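Local coordinates for uncharacterized protein (Legionella longbeachae NSW150, PDB 4JZA) that probably removes the 3-phosphate from phosphatidylinositol 3-phosphate, a phosphoinositide phosphatase activity linked to lipid metabolism in the host infected by Legionella, at residues F56-L59 against I60-P64; E265-R268 against I269-A272; E453-K456 against E457-S460; I562-D565 against A566-Y570. All blocks are in the same frame, centred on the assembly; numbering follows the deposited sequence.

Interaction 1: residues F56-L59 against I60-P64; sequences FYFL and IDAYP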
loop_
_atom_site.group_PDB
_atom_site.type_symbol
_atom_site.label_atom_id
_atom_site.label_comp_id
_atom_site.label_asym_id
_atom_site.label_seq_id
_atom_site.Cartn_x
_atom_site.Cartn_y
_atom_site.Cartn_z
ATOM N N PHE A 56 7.615 10.744 -0.262
ATOM C CA PHE A 56 8.632 11.093 -1.266
ATOM C C PHE A 56 10.028 11.092 -0.647
ATOM O O PHE A 56 10.951 10.530 -1.240
ATOM C CB PHE A 56 8.396 12.438 -1.947
ATOM C CG PHE A 56 9.416 12.771 -3.001
ATOM C CD1 PHE A 56 10.482 12.002 -3.239
ATOM C CD2 PHE A 56 9.247 13.810 -3.776
ATOM C CE1 PHE A 56 11.405 12.310 -4.211
ATOM C CE2 PHE A 56 10.150 14.105 -4.776
ATOM C CZ PHE A 56 11.230 13.362 -4.977
ATOM N N TYR A 57 10.173 11.715 0.522
ATOM C CA TYR A 57 11.443 11.744 1.202
ATOM C C TYR A 57 11.928 10.349 1.533
ATOM O O TYR A 57 13.098 10.047 1.317
ATOM C CB TYR A 57 11.403 12.597 2.463
ATOM C CG TYR A 57 11.615 14.053 2.174
ATOM C CD1 TYR A 57 10.683 14.771 1.453
ATOM C CD2 TYR A 57 12.767 14.710 2.599
ATOM C CE1 TYR A 57 10.860 16.116 1.181
ATOM C CE2 TYR A 57 12.964 16.060 2.333
ATOM C CZ TYR A 57 11.997 16.764 1.630
ATOM O OH TYR A 57 12.161 18.121 1.360
ATOM N N PHE A 58 11.058 9.474 2.016
ATOM C CA PHE A 58 11.508 8.120 2.259
ATOM C C PHE A 58 12.073 7.509 0.991
ATOM O O PHE A 58 13.076 6.786 1.005
ATOM C CB PHE A 58 10.357 7.266 2.718
ATOM C CG PHE A 58 10.768 5.902 3.177
ATOM C CD1 PHE A 58 10.845 4.870 2.283
ATOM C CD2 PHE A 58 11.047 5.669 4.506
ATOM C CE1 PHE A 58 11.225 3.638 2.684
ATOM C CE2 PHE A 58 11.428 4.426 4.930
ATOM C CZ PHE A 58 11.513 3.411 4.014
ATOM N N LEU A 59 11.396 7.764 -0.109
ATOM C CA LEU A 59 11.721 7.148 -1.395
ATOM C C LEU A 59 13.095 7.579 -1.837
ATOM O O LEU A 59 13.925 6.759 -2.254
ATOM C CB LEU A 59 10.653 7.541 -2.422
ATOM C CG LEU A 59 10.844 7.066 -3.846
ATOM C CD1 LEU A 59 10.900 5.559 -3.980
ATOM C CD2 LEU A 59 9.741 7.667 -4.703
ATOM N N ILE A 60 13.346 8.877 -1.735
ATOM C CA ILE A 60 14.576 9.430 -2.274
ATOM C C ILE A 60 15.779 9.064 -1.413
ATOM O O ILE A 60 16.875 8.855 -1.940
ATOM C CB ILE A 60 14.464 10.942 -2.558
ATOM C CG1 ILE A 60 15.567 11.379 -3.521
ATOM C CG2 ILE A 60 14.491 11.754 -1.284
ATOM C CD1 ILE A 60 15.250 12.667 -4.266
ATOM N N ASP A 61 15.568 8.966 -0.108
ATOM C CA ASP A 61 16.612 8.534 0.804
ATOM C C ASP A 61 16.846 7.001 0.700
ATOM O O ASP A 61 17.917 6.533 0.962
ATOM C CB ASP A 61 16.272 8.942 2.261
ATOM C CG ASP A 61 16.280 10.481 2.486
ATOM O OD1 ASP A 61 16.769 11.221 1.609
ATOM O OD2 ASP A 61 15.779 10.955 3.525
ATOM N N ALA A 62 15.864 6.207 0.304
ATOM C CA ALA A 62 15.992 4.736 0.379
ATOM C C ALA A 62 16.304 4.098 -0.948
ATOM O O ALA A 62 17.001 3.103 -0.994
ATOM C CB ALA A 62 14.709 4.143 0.907
ATOM N N TYR A 63 15.763 4.651 -2.032
ATOM C CA TYR A 63 15.819 3.977 -3.309
ATOM C C TYR A 63 16.760 4.731 -4.285
ATOM O O TYR A 63 16.471 5.856 -4.700
ATOM C CB TYR A 63 14.391 3.734 -3.841
ATOM C CG TYR A 63 14.274 2.764 -5.005
ATOM C CD1 TYR A 63 14.993 1.570 -5.032
ATOM C CD2 TYR A 63 13.424 3.030 -6.089
ATOM C CE1 TYR A 63 14.911 0.692 -6.110
ATOM C CE2 TYR A 63 13.330 2.146 -7.191
ATOM C CZ TYR A 63 14.080 0.979 -7.188
ATOM O OH TYR A 63 14.032 0.065 -8.220
ATOM N N PRO A 64 17.912 4.098 -4.638
ATOM C CA PRO A 64 18.805 4.702 -5.631
ATOM C C PRO A 64 18.194 4.843 -7.021
ATOM O O PRO A 64 17.597 3.892 -7.544
ATOM C CB PRO A 64 19.973 3.702 -5.710
ATOM C CG PRO A 64 19.367 2.396 -5.337
ATOM C CD PRO A 64 18.433 2.777 -4.215
#
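Phe56 and Tyr57 pass their carbonyls to the next turn in regular i to i+4 fashion, Ile60 N and Asp61 N each lying 3.0 Å from Phe56 O and Tyr57 O respectively. Tyr63 N then closes on Leu59 O at 2.8 Å. Ala62 N makes weak bonds to Phe58 O and Leu59 O, and Tyr63 is where the chain leaves helical backbone angles.

Three apolar pairs ride on this frame. A chi1 of -178°, with CG anti to the backbone N, carries the Phe56 ring toward the next turn, where it crosses Ile60 at a slant. Its CE1 comes within 3.7 Å of Ile60 CB, with CD1 of the isoleucine also close. Phe58 CE1 meets the methyl of Ala62 at 3.9 Å, again obliquely. Leu59 and Tyr63 run side by side in the same direction, and Leu59 CD1 rests 3.9 Å from Tyr63 CB, just where the chain turns out of the helix. The carboxylate of Asp61 folds back over Tyr57 O but finds its real partner in Lys78, and the hydroxyl of Tyr57 bonds to Asp82, so both polar ends reach across to helix 74-87.

Other sides are taken by different elements: Phe58 meets His323 of helix 315-325 edge-to-face, and the Tyr63 ring lies nearly parallel to that of Trp117. The whole forms the last two turns of the amphipathic alpha-helix 41-62 and the exit from it; the apolar residues are wedged between helices 74-87, 122-140 and 315-325 while Asp61 stays on the exposed side.

Interaction 2: residues E265-R268 against I269-A272; sequences EMMR and ILAA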
loop_
_atom_site.group_PDB
_atom_site.type_symbol
_atom_site.label_atom_id
_atom_site.label_comp_id
_atom_site.label_asym_id
_atom_site.label_seq_id
_atom_site.Cartn_x
_atom_site.Cartn_y
_atom_site.Cartn_z
ATOM N N GLU A 265 11.447 -30.296 -1.251
ATOM C CA GLU A 265 10.509 -29.231 -1.579
ATOM C C GLU A 265 10.281 -29.143 -3.093
ATOM O O GLU A 265 9.207 -28.788 -3.533
ATOM C CB GLU A 265 10.980 -27.883 -0.970
ATOM C CG GLU A 265 10.947 -27.834 0.565
ATOM C CD GLU A 265 9.639 -28.372 1.165
ATOM O OE1 GLU A 265 8.542 -27.959 0.732
ATOM O OE2 GLU A 265 9.702 -29.232 2.068
HETATM N N MSE A 266 11.308 -29.460 -3.872
HETATM C CA MSE A 266 11.180 -29.503 -5.300
HETATM C C MSE A 266 10.216 -30.579 -5.677
HETATM O O MSE A 266 9.384 -30.363 -6.529
HETATM C CB MSE A 266 12.513 -29.799 -5.936
HETATM C CG MSE A 266 12.369 -29.908 -7.463
HETATM SE SE MSE A 266 14.023 -30.359 -8.439
HETATM C CE MSE A 266 15.116 -30.998 -6.910
HETATM N N MSE A 267 10.303 -31.755 -5.065
HETATM C CA MSE A 267 9.356 -32.831 -5.392
HETATM C C MSE A 267 7.959 -32.414 -5.037
HETATM O O MSE A 267 7.047 -32.546 -5.853
HETATM C CB MSE A 267 9.648 -34.176 -4.713
HETATM C CG MSE A 267 10.554 -35.122 -5.531
HETATM SE SE MSE A 267 10.101 -35.396 -7.473
HETATM C CE MSE A 267 11.455 -34.098 -8.035
ATOM N N ARG A 268 7.779 -31.894 -3.823
ATOM C CA ARG A 268 6.456 -31.467 -3.348
ATOM C C ARG A 268 5.695 -30.686 -4.411
ATOM O O ARG A 268 4.493 -30.842 -4.567
ATOM C CB ARG A 268 6.573 -30.637 -2.071
ATOM C CG ARG A 268 5.234 -30.270 -1.435
ATOM C CD ARG A 268 5.413 -29.346 -0.247
ATOM N NE ARG A 268 6.498 -29.803 0.616
ATOM C CZ ARG A 268 6.418 -30.834 1.462
ATOM N NH1 ARG A 268 5.300 -31.538 1.576
ATOM N NH2 ARG A 268 7.474 -31.163 2.212
ATOM N N ILE A 269 6.399 -29.868 -5.162
ATOM C CA ILE A 269 5.760 -29.098 -6.207
ATOM C C ILE A 269 5.501 -29.886 -7.482
ATOM O O ILE A 269 4.494 -29.663 -8.161
ATOM C CB ILE A 269 6.606 -27.876 -6.544
ATOM C CG1 ILE A 269 6.574 -26.922 -5.345
ATOM C CG2 ILE A 269 6.090 -27.212 -7.800
ATOM C CD1 ILE A 269 7.905 -26.288 -5.017
ATOM N N LEU A 270 6.410 -30.793 -7.818
ATOM C CA LEU A 270 6.310 -31.534 -9.081
ATOM C C LEU A 270 5.239 -32.619 -8.969
ATOM O O LEU A 270 4.577 -32.931 -9.947
ATOM C CB LEU A 270 7.675 -32.126 -9.482
ATOM C CG LEU A 270 8.756 -31.148 -9.985
ATOM C CD1 LEU A 270 10.068 -31.852 -10.285
ATOM C CD2 LEU A 270 8.293 -30.412 -11.219
ATOM N N ALA A 271 5.054 -33.150 -7.757
ATOM C CA ALA A 271 4.074 -34.211 -7.478
ATOM C C ALA A 271 2.634 -33.805 -7.720
ATOM O O ALA A 271 1.751 -34.664 -7.782
ATOM C CB ALA A 271 4.223 -34.696 -6.039
ATOM N N ALA A 272 2.391 -32.504 -7.825
ATOM C CA ALA A 272 1.053 -31.999 -8.075
ATOM C C ALA A 272 0.597 -32.235 -9.504
ATOM O O ALA A 272 -0.598 -32.110 -9.776
ATOM C CB ALA A 272 0.989 -30.525 -7.762
#
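Met267 and Leu270 meet through the selenomethionine methyl: Met267 CE lies 3.5 Å from Leu270 CD1, the two chains crossing at a slant after the selenomethionine bends at chi2 and chi3. Met266, the other selenomethionine, runs alongside Leu270, its CG 4.1 Å from Leu270 CD1.

The carbonyls of Glu265, Met266 and Met267 accept from the next turn. Met267 O takes the N-H of Ala271 at 2.8 Å, almost in line with the carbonyl, and a weak second bond from Leu270 N. Met266 O receives Leu270 N at 3.3 Å within the carbonyl plane, plus a weak bond from Ile269 N. Ile269 N also reaches Glu265 O weakly, so its one hydrogen is shared between two acceptors, while the isoleucine CD1 packs against Glu265 O.

Glu265 and Arg268 satisfy each other's charges. The arginine grips side-on with two nitrogens, NE 2.8 Å from Glu265 OE1 and NH2 3.0 Å from Glu265 OE2. The carboxylate oxygens, met on their syn sides, lie near the guanidinium plane, but the nitrogens stand roughly 30° out of the carboxylate plane: the groups are not coplanar.

The turn belongs to helix 261-270, in the region of the insertion domain. Met266, Ile269 and Leu270 face helix 198-206, Met267 and Leu270 also press on helix 274-288, both selenomethionines touch helix 214-234, and Ala271 leans on helix 238-247.

Interaction 3: residues E453-K456 against E457-S460; sequences ERRK and ETQS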
loop_
_atom_site.group_PDB
_atom_site.type_symbol
_atom_site.label_atom_id
_atom_site.label_comp_id
_atom_site.label_asym_id
_atom_site.label_seq_id
_atom_site.Cartn_x
_atom_site.Cartn_y
_atom_site.Cartn_z
ATOM N N GLU A 453 -6.694 -25.553 9.088
ATOM C CA GLU A 453 -6.466 -27.011 8.965
ATOM C C GLU A 453 -5.080 -27.435 9.433
ATOM O O GLU A 453 -4.960 -28.398 10.149
ATOM C CB GLU A 453 -6.667 -27.534 7.514
ATOM C CG GLU A 453 -7.974 -28.285 7.239
ATOM C CD GLU A 453 -8.098 -29.584 8.038
ATOM O OE1 GLU A 453 -9.175 -29.880 8.643
ATOM O OE2 GLU A 453 -7.089 -30.307 8.073
ATOM N N ARG A 454 -4.035 -26.722 9.033
ATOM C CA ARG A 454 -2.662 -27.132 9.361
ATOM C C ARG A 454 -2.363 -26.974 10.836
ATOM O O ARG A 454 -1.491 -27.655 11.378
ATOM C CB ARG A 454 -1.644 -26.342 8.552
ATOM C CG ARG A 454 -1.645 -26.647 7.062
ATOM C CD ARG A 454 -0.584 -25.854 6.337
ATOM N NE ARG A 454 -1.201 -25.214 5.191
ATOM C CZ ARG A 454 -1.354 -23.896 5.034
ATOM N NH1 ARG A 454 -0.887 -23.034 5.927
ATOM N NH2 ARG A 454 -1.952 -23.429 3.948
ATOM N N ARG A 455 -3.153 -26.116 11.477
ATOM C CA ARG A 455 -3.016 -25.795 12.873
ATOM C C ARG A 455 -3.970 -26.665 13.718
ATOM O O ARG A 455 -3.987 -26.574 14.956
ATOM C CB ARG A 455 -3.225 -24.273 13.050
ATOM C CG ARG A 455 -3.494 -23.775 14.458
ATOM C CD ARG A 455 -3.316 -22.284 14.632
ATOM N NE ARG A 455 -1.934 -22.012 15.006
ATOM C CZ ARG A 455 -1.487 -21.685 16.216
ATOM N NH1 ARG A 455 -2.304 -21.566 17.243
ATOM N NH2 ARG A 455 -0.190 -21.458 16.381
ATOM N N LYS A 456 -4.720 -27.559 13.083
ATOM C CA LYS A 456 -5.692 -28.389 13.821
ATOM C C LYS A 456 -5.044 -29.109 15.013
ATOM O O LYS A 456 -5.605 -29.124 16.100
ATOM C CB LYS A 456 -6.397 -29.402 12.904
ATOM C CG LYS A 456 -7.887 -29.544 13.214
ATOM C CD LYS A 456 -8.763 -28.648 12.334
ATOM C CE LYS A 456 -9.727 -27.752 13.127
ATOM N NZ LYS A 456 -10.932 -27.326 12.347
ATOM N N GLU A 457 -3.847 -29.651 14.804
ATOM C CA GLU A 457 -3.069 -30.324 15.853
ATOM C C GLU A 457 -2.858 -29.463 17.079
ATOM O O GLU A 457 -2.902 -29.941 18.181
ATOM C CB GLU A 457 -1.673 -30.710 15.316
ATOM C CG GLU A 457 -1.633 -31.660 14.112
ATOM C CD GLU A 457 -2.071 -33.074 14.456
ATOM O OE1 GLU A 457 -3.196 -33.248 14.976
ATOM O OE2 GLU A 457 -1.283 -34.017 14.214
ATOM N N THR A 458 -2.579 -28.189 16.877
ATOM C CA THR A 458 -2.171 -27.307 17.966
ATOM C C THR A 458 -3.337 -26.701 18.720
ATOM O O THR A 458 -3.252 -26.463 19.917
ATOM C CB THR A 458 -1.311 -26.175 17.375
ATOM O OG1 THR A 458 -0.207 -26.775 16.673
ATOM C CG2 THR A 458 -0.808 -25.156 18.460
ATOM N N GLN A 459 -4.432 -26.446 18.011
ATOM C CA GLN A 459 -5.536 -25.621 18.535
ATOM C C GLN A 459 -6.741 -25.773 17.645
ATOM O O GLN A 459 -6.651 -25.746 16.410
ATOM C CB GLN A 459 -5.085 -24.177 18.531
ATOM C CG GLN A 459 -6.117 -23.133 18.854
ATOM C CD GLN A 459 -5.452 -21.785 19.085
ATOM O OE1 GLN A 459 -4.506 -21.445 18.395
ATOM N NE2 GLN A 459 -5.923 -21.031 20.068
ATOM N N SER A 460 -7.896 -25.945 18.238
ATOM C CA SER A 460 -9.038 -26.035 17.378
ATOM C C SER A 460 -9.662 -24.636 17.350
ATOM O O SER A 460 -9.716 -23.925 18.382
ATOM C CB SER A 460 -9.978 -27.130 17.817
ATOM O OG SER A 460 -11.158 -26.536 18.190
#
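Arg455 and Gln459 bracket a tight turn that carries the chain from helix 441-454 toward strand 462-465. Since strand 412-416 precedes the helix and lies next to strand 462-465 in parallel, the turn is part of a beta-alpha-beta crossover in the mixed sheet.

Backbone bonds come first. Arg455 O accepts twice, from Gln459 N at 3.1 Å and from Thr458 N at 2.9 Å. The first donor arrives close to the line of the carbonyl; the second stands above the carbonyl plane. These i+4 and i+3 bonds keep one helix-like turn wound through Lys456, Glu457 and Thr458, whose backbone angles are still helical, before Gln459 opens into an extended conformation. One step back, Lys456 N bonds to Glu453 O.

The side-chain polar contact joins the same two residues. Arg455 CG is anti to the backbone N (chi1 164°) and the chain kinks at chi3, which swings NH1 round to the amide of Gln459. OE1 accepts from NH1 near the edge of the guanidinium, whose plane is turned 50° from that of the amide. The modelled bond is implausibly short, so its exact length is doubtful. The other end of that amide is held too: Gln459 NE2 bonds to Ser406 OG, so the amide bridges the arginine and the loop that holds Ser406. Arg454, one residue earlier, bridges to Asp396 of helix 388-402, against which Arg455 also packs.

The remaining contact is van der Waals packing: Thr458 CG2 sits 3.9 Å above one face of the Arg455 guanidinium, shifted toward its rim, 4.1 Å from NH1.

Interaction 4: residues I562-D565 against A566-Y570; sequences IHTD and AMILY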
loop_
_atom_site.group_PDB
_atom_site.type_symbol
_atom_site.label_atom_id
_atom_site.label_comp_id
_atom_site.label_asym_id
_atom_site.label_seq_id
_atom_site.Cartn_x
_atom_site.Cartn_y
_atom_site.Cartn_z
ATOM N N ILE A 562 -18.225 -1.341 15.991
ATOM C CA ILE A 562 -19.163 -0.308 16.379
ATOM C C ILE A 562 -20.491 -0.984 16.777
ATOM O O ILE A 562 -21.093 -0.651 17.833
ATOM C CB ILE A 562 -19.370 0.644 15.187
ATOM C CG1 ILE A 562 -18.232 1.672 15.122
ATOM C CG2 ILE A 562 -20.694 1.359 15.253
ATOM C CD1 ILE A 562 -18.084 2.256 13.750
ATOM N N HIS A 563 -20.943 -1.932 15.942
ATOM C CA HIS A 563 -22.237 -2.547 16.150
ATOM C C HIS A 563 -22.209 -3.336 17.444
ATOM O O HIS A 563 -23.110 -3.200 18.291
ATOM C CB HIS A 563 -22.602 -3.427 14.986
ATOM C CG HIS A 563 -24.032 -3.856 14.956
ATOM N ND1 HIS A 563 -24.449 -5.074 15.446
ATOM C CD2 HIS A 563 -25.124 -3.282 14.399
ATOM C CE1 HIS A 563 -25.744 -5.208 15.237
ATOM N NE2 HIS A 563 -26.184 -4.128 14.623
ATOM N N THR A 564 -21.160 -4.115 17.638
ATOM C CA THR A 564 -21.059 -4.890 18.847
ATOM C C THR A 564 -20.870 -3.940 20.023
ATOM O O THR A 564 -21.573 -4.035 21.017
ATOM C CB THR A 564 -19.955 -5.943 18.709
ATOM O OG1 THR A 564 -20.270 -6.821 17.620
ATOM C CG2 THR A 564 -19.809 -6.763 19.952
ATOM N N ASP A 565 -19.985 -2.973 19.937
ATOM C CA ASP A 565 -19.964 -1.975 21.021
ATOM C C ASP A 565 -21.395 -1.454 21.342
ATOM O O ASP A 565 -21.796 -1.356 22.494
ATOM C CB ASP A 565 -19.038 -0.792 20.697
ATOM C CG ASP A 565 -17.548 -1.120 20.877
ATOM O OD1 ASP A 565 -17.239 -2.099 21.623
ATOM O OD2 ASP A 565 -16.681 -0.380 20.292
ATOM N N ALA A 566 -22.166 -1.126 20.325
ATOM C CA ALA A 566 -23.477 -0.567 20.562
ATOM C C ALA A 566 -24.399 -1.542 21.296
ATOM O O ALA A 566 -25.229 -1.117 22.086
ATOM C CB ALA A 566 -24.119 -0.157 19.250
HETATM N N MSE A 567 -24.298 -2.838 21.017
HETATM C CA MSE A 567 -25.135 -3.825 21.703
HETATM C C MSE A 567 -24.752 -3.872 23.171
HETATM O O MSE A 567 -25.613 -3.917 24.057
HETATM C CB MSE A 567 -24.986 -5.180 21.044
HETATM C CG MSE A 567 -25.709 -5.156 19.704
HETATM SE SE MSE A 567 -25.647 -6.941 18.883
HETATM C CE MSE A 567 -26.879 -7.821 20.149
ATOM N N ILE A 568 -23.454 -3.854 23.445
ATOM C CA ILE A 568 -22.951 -3.849 24.814
ATOM C C ILE A 568 -23.436 -2.568 25.520
ATOM O O ILE A 568 -23.927 -2.646 26.621
ATOM C CB ILE A 568 -21.407 -4.032 24.837
ATOM C CG1 ILE A 568 -21.059 -5.446 24.371
ATOM C CG2 ILE A 568 -20.791 -3.797 26.215
ATOM C CD1 ILE A 568 -19.606 -5.589 23.994
ATOM N N LEU A 569 -23.343 -1.403 24.887
ATOM C CA LEU A 569 -23.834 -0.191 25.522
ATOM C C LEU A 569 -25.342 -0.215 25.760
ATOM O O LEU A 569 -25.832 0.309 26.770
ATOM C CB LEU A 569 -23.476 1.047 24.701
ATOM C CG LEU A 569 -21.966 1.259 24.666
ATOM C CD1 LEU A 569 -21.628 2.408 23.753
ATOM C CD2 LEU A 569 -21.373 1.491 26.056
ATOM N N TYR A 570 -26.074 -0.810 24.837
ATOM C CA TYR A 570 -27.526 -0.942 24.950
ATOM C C TYR A 570 -27.893 -1.829 26.177
ATOM O O TYR A 570 -28.666 -1.426 27.050
ATOM C CB TYR A 570 -28.093 -1.509 23.622
ATOM C CG TYR A 570 -29.589 -1.577 23.539
ATOM C CD1 TYR A 570 -30.302 -2.573 24.217
ATOM C CD2 TYR A 570 -30.317 -0.642 22.796
ATOM C CE1 TYR A 570 -31.675 -2.614 24.160
ATOM C CE2 TYR A 570 -31.708 -0.688 22.758
ATOM C CZ TYR A 570 -32.370 -1.671 23.444
ATOM O OH TYR A 570 -33.725 -1.753 23.397
#
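Ile562 O accepts from Ala566 N, 2.8 Å away, and the methyl of Ala566 lies against the carbonyl oxygens of Ile562 and His563. His563 O follows with Met567 N at 3.0 Å, and here side chains meet as well: the imidazole is set anti to the backbone N (chi1 -167°), and the selenium of Met567, a selenomethionine, comes to 4.0 Å from His563 CE1. This is a loose, oblique Met-aromatic contact. His563 ND1 is bonded to Ser533 OG, and edge-to-face contacts with Phe530 and Phe592 enclose the ring further.

Thr564 gives the straightest bond of the four, Ile568 N to Thr564 O at 3.1 Å and 173°. Its hydroxyl is paired with Ser533 OG and with Glu560 of the preceding turn, while CG2 reaches Ile568 CD1 at 4.2 Å. Asp565 O receives Leu569 N at 2.8 Å, with the leucine CG lying against that oxygen; the carboxylate finds its counter-charge in Arg372 of strand 365-374.

All of this is canonical alpha-helix, buried between helices 524-542 and 587-602 and strands 352-359 and 365-374 of the mixed sheet. Helix 556-574 follows strand 545-549 through a CX5R sequence, an order consistent with the strand, P-loop and helix of cysteine-based phosphatases.

In the fold
The four contacts are separate local turns in series along the chain, none touching another. Interactions 2 and 3 come nearest, with atoms about 9 Å apart and centres 24 Å apart, on the same side of the chain's centre. Interaction 1 lies closer to the middle, 16 Å from the chain centre, with its own centre 40 to 44 Å from the others. Interaction 3 lies at the exit of helix 441-454 and interaction 4 within helix 556-574, both helices connected to strands of the mixed sheet; their nearest atoms are about 20 Å apart. Interaction 4 is on the helix that leaves the probable phosphate-binding loop; interaction 2, its centre 50 Å from that of interaction 4, is the farthest of the three from interaction 4.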